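Local coordinates for protein 4-hydroxy-tetrahydrodipicolinate synthase (Methanocaldococcus jannaschii DSM 2661, PDB 2YXG) that probably condenses pyruvate with aspartate semialdehyde through a Schiff base to form hydroxy-tetrahydrodipicolinate, an early committed step of lysine biosynthesis, at residues A[11-24]-A[50-62]. Sequence-based numbering, arbitrary orientation.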
# COMPACT_ATOMS: atom_id res chain seq x y z
N THR A 11 26.07 7.86 15.31
CA THR A 11 26.97 7.44 16.38
C THR A 11 28.19 6.75 15.70
O THR A 11 28.08 5.65 15.21
CB THR A 11 26.24 6.48 17.40
OG1 THR A 11 25.06 7.11 17.91
CG2 THR A 11 27.14 6.10 18.58
N PRO A 12 29.35 7.40 15.68
CA PRO A 12 30.53 6.76 15.07
C PRO A 12 31.13 5.72 16.01
O PRO A 12 31.09 5.92 17.23
CB PRO A 12 31.50 7.92 14.84
CG PRO A 12 31.01 9.06 15.70
CD PRO A 12 29.67 8.72 16.27
N PHE A 13 31.62 4.61 15.46
CA PHE A 13 32.24 3.54 16.18
C PHE A 13 33.74 3.39 15.77
O PHE A 13 34.11 3.59 14.59
CB PHE A 13 31.49 2.19 15.94
CG PHE A 13 29.99 2.21 16.30
CD1 PHE A 13 29.55 2.58 17.59
CD2 PHE A 13 29.02 1.83 15.32
CE1 PHE A 13 28.16 2.60 17.91
CE2 PHE A 13 27.62 1.85 15.62
CZ PHE A 13 27.17 2.25 16.91
N LYS A 14 34.59 3.08 16.75
CA LYS A 14 35.99 2.71 16.51
C LYS A 14 36.27 1.51 17.38
O LYS A 14 36.05 1.53 18.60
CB LYS A 14 36.99 3.84 16.84
CG LYS A 14 37.55 4.62 15.63
CD LYS A 14 36.43 4.68 14.49
CE LYS A 14 36.05 6.12 13.95
NZ LYS A 14 34.55 6.43 13.89
N ASN A 15 36.75 0.44 16.75
CA ASN A 15 37.04 -0.81 17.45
C ASN A 15 35.90 -1.36 18.31
O ASN A 15 36.09 -1.74 19.49
CB ASN A 15 38.33 -0.67 18.25
CG ASN A 15 39.53 -0.44 17.33
OD1 ASN A 15 40.24 0.55 17.48
ND2 ASN A 15 39.72 -1.36 16.36
N LYS A 16 34.71 -1.41 17.71
CA LYS A 16 33.54 -2.02 18.32
C LYS A 16 33.00 -1.13 19.47
O LYS A 16 32.12 -1.53 20.22
CB LYS A 16 33.84 -3.49 18.78
CG LYS A 16 33.84 -4.66 17.69
CD LYS A 16 34.54 -4.33 16.33
CE LYS A 16 36.11 -4.33 16.44
NZ LYS A 16 36.89 -3.81 15.21
N GLU A 17 33.56 0.08 19.60
CA GLU A 17 33.14 1.00 20.65
C GLU A 17 32.73 2.37 20.11
O GLU A 17 33.25 2.83 19.08
CB GLU A 17 34.24 1.14 21.73
CG GLU A 17 34.64 -0.16 22.45
CD GLU A 17 33.46 -0.97 23.10
OE1 GLU A 17 32.37 -0.44 23.38
OE2 GLU A 17 33.64 -2.18 23.36
N VAL A 18 31.82 3.03 20.81
CA VAL A 18 31.43 4.39 20.48
C VAL A 18 32.71 5.20 20.39
O VAL A 18 33.58 5.06 21.24
CB VAL A 18 30.49 5.03 21.51
CG1 VAL A 18 30.40 6.54 21.30
CG2 VAL A 18 29.09 4.36 21.47
N ASP A 19 32.84 6.00 19.32
CA ASP A 19 34.02 6.82 19.11
C ASP A 19 33.76 8.26 19.58
O ASP A 19 33.22 9.10 18.82
CB ASP A 19 34.40 6.74 17.64
CG ASP A 19 35.52 7.68 17.26
OD1 ASP A 19 36.14 8.31 18.16
OD2 ASP A 19 35.74 7.82 16.04
N PHE A 20 34.14 8.53 20.84
CA PHE A 20 33.76 9.79 21.51
C PHE A 20 34.47 11.01 20.94
O PHE A 20 33.87 12.08 20.78
CB PHE A 20 33.94 9.70 23.03
CG PHE A 20 32.97 8.76 23.69
CD1 PHE A 20 31.67 9.13 23.89
CD2 PHE A 20 33.38 7.47 24.07
CE1 PHE A 20 30.79 8.26 24.47
CE2 PHE A 20 32.50 6.60 24.65
CZ PHE A 20 31.19 7.01 24.86
N ASP A 21 35.73 10.82 20.60
CA ASP A 21 36.50 11.87 19.95
C ASP A 21 35.90 12.18 18.57
O ASP A 21 35.76 13.36 18.17
CB ASP A 21 37.99 11.47 19.87
CG ASP A 21 38.63 11.21 21.29
OD1 ASP A 21 38.20 11.84 22.29
OD2 ASP A 21 39.55 10.36 21.42
N GLY A 22 35.50 11.13 17.85
CA GLY A 22 34.94 11.34 16.52
C GLY A 22 33.63 12.07 16.63
O GLY A 22 33.36 13.00 15.86
N LEU A 23 32.85 11.65 17.63
CA LEU A 23 31.58 12.27 17.99
C LEU A 23 31.73 13.78 18.27
O LEU A 23 31.01 14.62 17.70
CB LEU A 23 30.95 11.52 19.17
CG LEU A 23 29.54 11.85 19.66
CD1 LEU A 23 28.45 11.46 18.60
CD2 LEU A 23 29.29 11.10 20.93
N GLU A 24 32.70 14.14 19.10
CA GLU A 24 33.00 15.54 19.40
C GLU A 24 33.30 16.37 18.16
O GLU A 24 32.73 17.46 17.95
CB GLU A 24 34.22 15.61 20.32
CG GLU A 24 34.58 17.01 20.78
CD GLU A 24 35.55 17.00 21.96
OE1 GLU A 24 36.38 16.05 22.07
OE2 GLU A 24 35.48 17.93 22.78
N LEU A 50 22.46 0.35 20.16
CA LEU A 50 23.25 0.80 21.32
C LEU A 50 22.73 0.16 22.61
O LEU A 50 21.50 -0.01 22.81
CB LEU A 50 23.23 2.32 21.45
CG LEU A 50 23.73 3.15 20.28
CD1 LEU A 50 23.43 4.64 20.53
CD2 LEU A 50 25.20 2.95 20.01
N SER A 51 23.66 -0.16 23.52
CA SER A 51 23.27 -0.52 24.86
C SER A 51 22.66 0.69 25.57
O SER A 51 22.98 1.85 25.23
CB SER A 51 24.45 -1.14 25.66
OG SER A 51 25.51 -0.19 25.89
N HIS A 52 21.78 0.42 26.55
CA HIS A 52 21.37 1.38 27.59
C HIS A 52 22.53 2.32 28.00
O HIS A 52 22.42 3.56 27.95
CB HIS A 52 20.95 0.57 28.82
CG HIS A 52 19.95 1.24 29.73
ND1 HIS A 52 20.23 1.52 31.07
CD2 HIS A 52 18.66 1.60 29.54
CE1 HIS A 52 19.15 2.03 31.64
NE2 HIS A 52 18.19 2.10 30.73
N GLU A 53 23.64 1.72 28.40
CA GLU A 53 24.76 2.49 28.88
C GLU A 53 25.40 3.36 27.77
O GLU A 53 25.71 4.53 28.01
CB GLU A 53 25.77 1.57 29.59
CG GLU A 53 27.13 2.22 29.95
CD GLU A 53 28.22 1.17 30.29
OE1 GLU A 53 28.13 0.02 29.77
OE2 GLU A 53 29.16 1.50 31.07
N GLU A 54 25.54 2.80 26.56
CA GLU A 54 26.02 3.60 25.42
C GLU A 54 25.08 4.79 25.09
O GLU A 54 25.52 5.91 24.90
CB GLU A 54 26.26 2.71 24.20
CG GLU A 54 27.43 1.76 24.33
CD GLU A 54 27.50 0.78 23.17
OE1 GLU A 54 26.43 0.30 22.72
OE2 GLU A 54 28.63 0.50 22.70
N HIS A 55 23.78 4.51 25.04
CA HIS A 55 22.76 5.51 24.85
C HIS A 55 22.99 6.65 25.86
O HIS A 55 23.08 7.82 25.49
CB HIS A 55 21.39 4.84 25.02
CG HIS A 55 20.24 5.61 24.45
ND1 HIS A 55 19.93 6.89 24.85
CD2 HIS A 55 19.27 5.24 23.58
CE1 HIS A 55 18.83 7.29 24.23
NE2 HIS A 55 18.42 6.32 23.44
N LYS A 56 23.14 6.30 27.14
CA LYS A 56 23.25 7.34 28.16
C LYS A 56 24.51 8.12 27.93
O LYS A 56 24.47 9.35 27.93
CB LYS A 56 23.17 6.77 29.59
CG LYS A 56 21.90 5.94 29.85
CD LYS A 56 21.34 6.03 31.27
CE LYS A 56 21.43 4.75 32.05
NZ LYS A 56 20.31 4.62 33.08
N LYS A 57 25.62 7.42 27.71
CA LYS A 57 26.91 8.07 27.60
C LYS A 57 26.92 8.88 26.34
O LYS A 57 27.55 9.92 26.32
CB LYS A 57 28.06 7.05 27.53
CG LYS A 57 28.44 6.32 28.80
CD LYS A 57 29.07 7.27 29.81
CE LYS A 57 30.62 7.20 29.85
NZ LYS A 57 31.13 8.05 31.02
N VAL A 58 26.29 8.39 25.26
CA VAL A 58 26.27 9.23 24.03
C VAL A 58 25.54 10.55 24.26
O VAL A 58 26.07 11.58 23.90
CB VAL A 58 25.73 8.55 22.75
CG1 VAL A 58 25.60 9.60 21.63
CG2 VAL A 58 26.65 7.41 22.31
N ILE A 59 24.34 10.53 24.84
CA ILE A 59 23.62 11.78 25.14
C ILE A 59 24.46 12.74 26.02
O ILE A 59 24.60 13.95 25.73
CB ILE A 59 22.20 11.52 25.74
CG1 ILE A 59 21.26 10.94 24.67
CG2 ILE A 59 21.57 12.83 26.27
CD1 ILE A 59 20.01 10.27 25.23
N GLU A 60 25.05 12.16 27.07
CA GLU A 60 25.96 12.85 27.99
C GLU A 60 27.08 13.52 27.22
O GLU A 60 27.36 14.71 27.42
CB GLU A 60 26.55 11.81 28.96
CG GLU A 60 26.82 12.35 30.39
CD GLU A 60 28.04 11.72 31.07
OE1 GLU A 60 28.89 11.06 30.38
OE2 GLU A 60 28.17 11.89 32.30
N LYS A 61 27.73 12.78 26.30
CA LYS A 61 28.83 13.38 25.55
C LYS A 61 28.32 14.56 24.70
O LYS A 61 28.94 15.65 24.64
CB LYS A 61 29.56 12.33 24.73
CG LYS A 61 30.72 12.89 23.87
CD LYS A 61 32.03 13.02 24.72
CE LYS A 61 33.08 13.91 24.03
NZ LYS A 61 34.38 13.90 24.77
N VAL A 62 27.14 14.38 24.11
CA VAL A 62 26.58 15.44 23.25
C VAL A 62 26.25 16.75 24.04
O VAL A 62 26.60 17.87 23.61
CB VAL A 62 25.35 14.93 22.46
CG1 VAL A 62 24.75 16.05 21.61
CG2 VAL A 62 25.80 13.78 21.53
O HOH W 1 31.13 1.71 23.76
O HOH W 2 36.51 13.51 23.34
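The F13 ring turns its edge to L50, whose CD2 lies near the ring plane 3.6 Å from F13 CE1, with E17 O and V18 N also in plane at its edge; the T11 carbonyl oxygen sits over the centre of one face, and R265 makes a cation-pi contact. F20 has V18 CG1 over the centre of one face and K61 CG at its edge, 3.9 Å from F20 CD1, while its CZ reaches K57 CB. In this DapA-family TIM barrel the contact joins the first two outer helices, 20-32 and 52-66, and packs the hairpin 13-18, with its type I' turn, beside the start of the second. The axes of segments 20-24 and 52-62 approach to 10.5 Å at 40°. V58, on helix 52-66, packs against both the hairpin and the first helix: its CG2 touches T11 CG2 and both methyls of V18, and its CG1, anti to the backbone N, meets L23 CD2. T11 OG1 is hydrogen-bonded to G45, next to T44, which probably binds pyruvate. No direct hydrogen bond links the segments; two waters do. The carboxylates of E17 and E54, turned 65° apart, would probably repel, but one water donates to both, and R265 pairs with E54 OE1. That oxygen also accepts from S51 N, closing a capping box with the bond from E54 N to S51 OG. K61, bent at chi2 (84°), runs its methylenes obliquely across the F20 edge at CD1, with CB and CG also against L23 CD2. K61 NZ forms a long salt bridge, 4.0 Å, with E24 OE1 and donates at 2.6 Å to a water; an alanine here would probably open a gap beside F20 and L23 and leave E24 and the water without the ammonium group. The same water donates to E24 OE1 and D21 OD1.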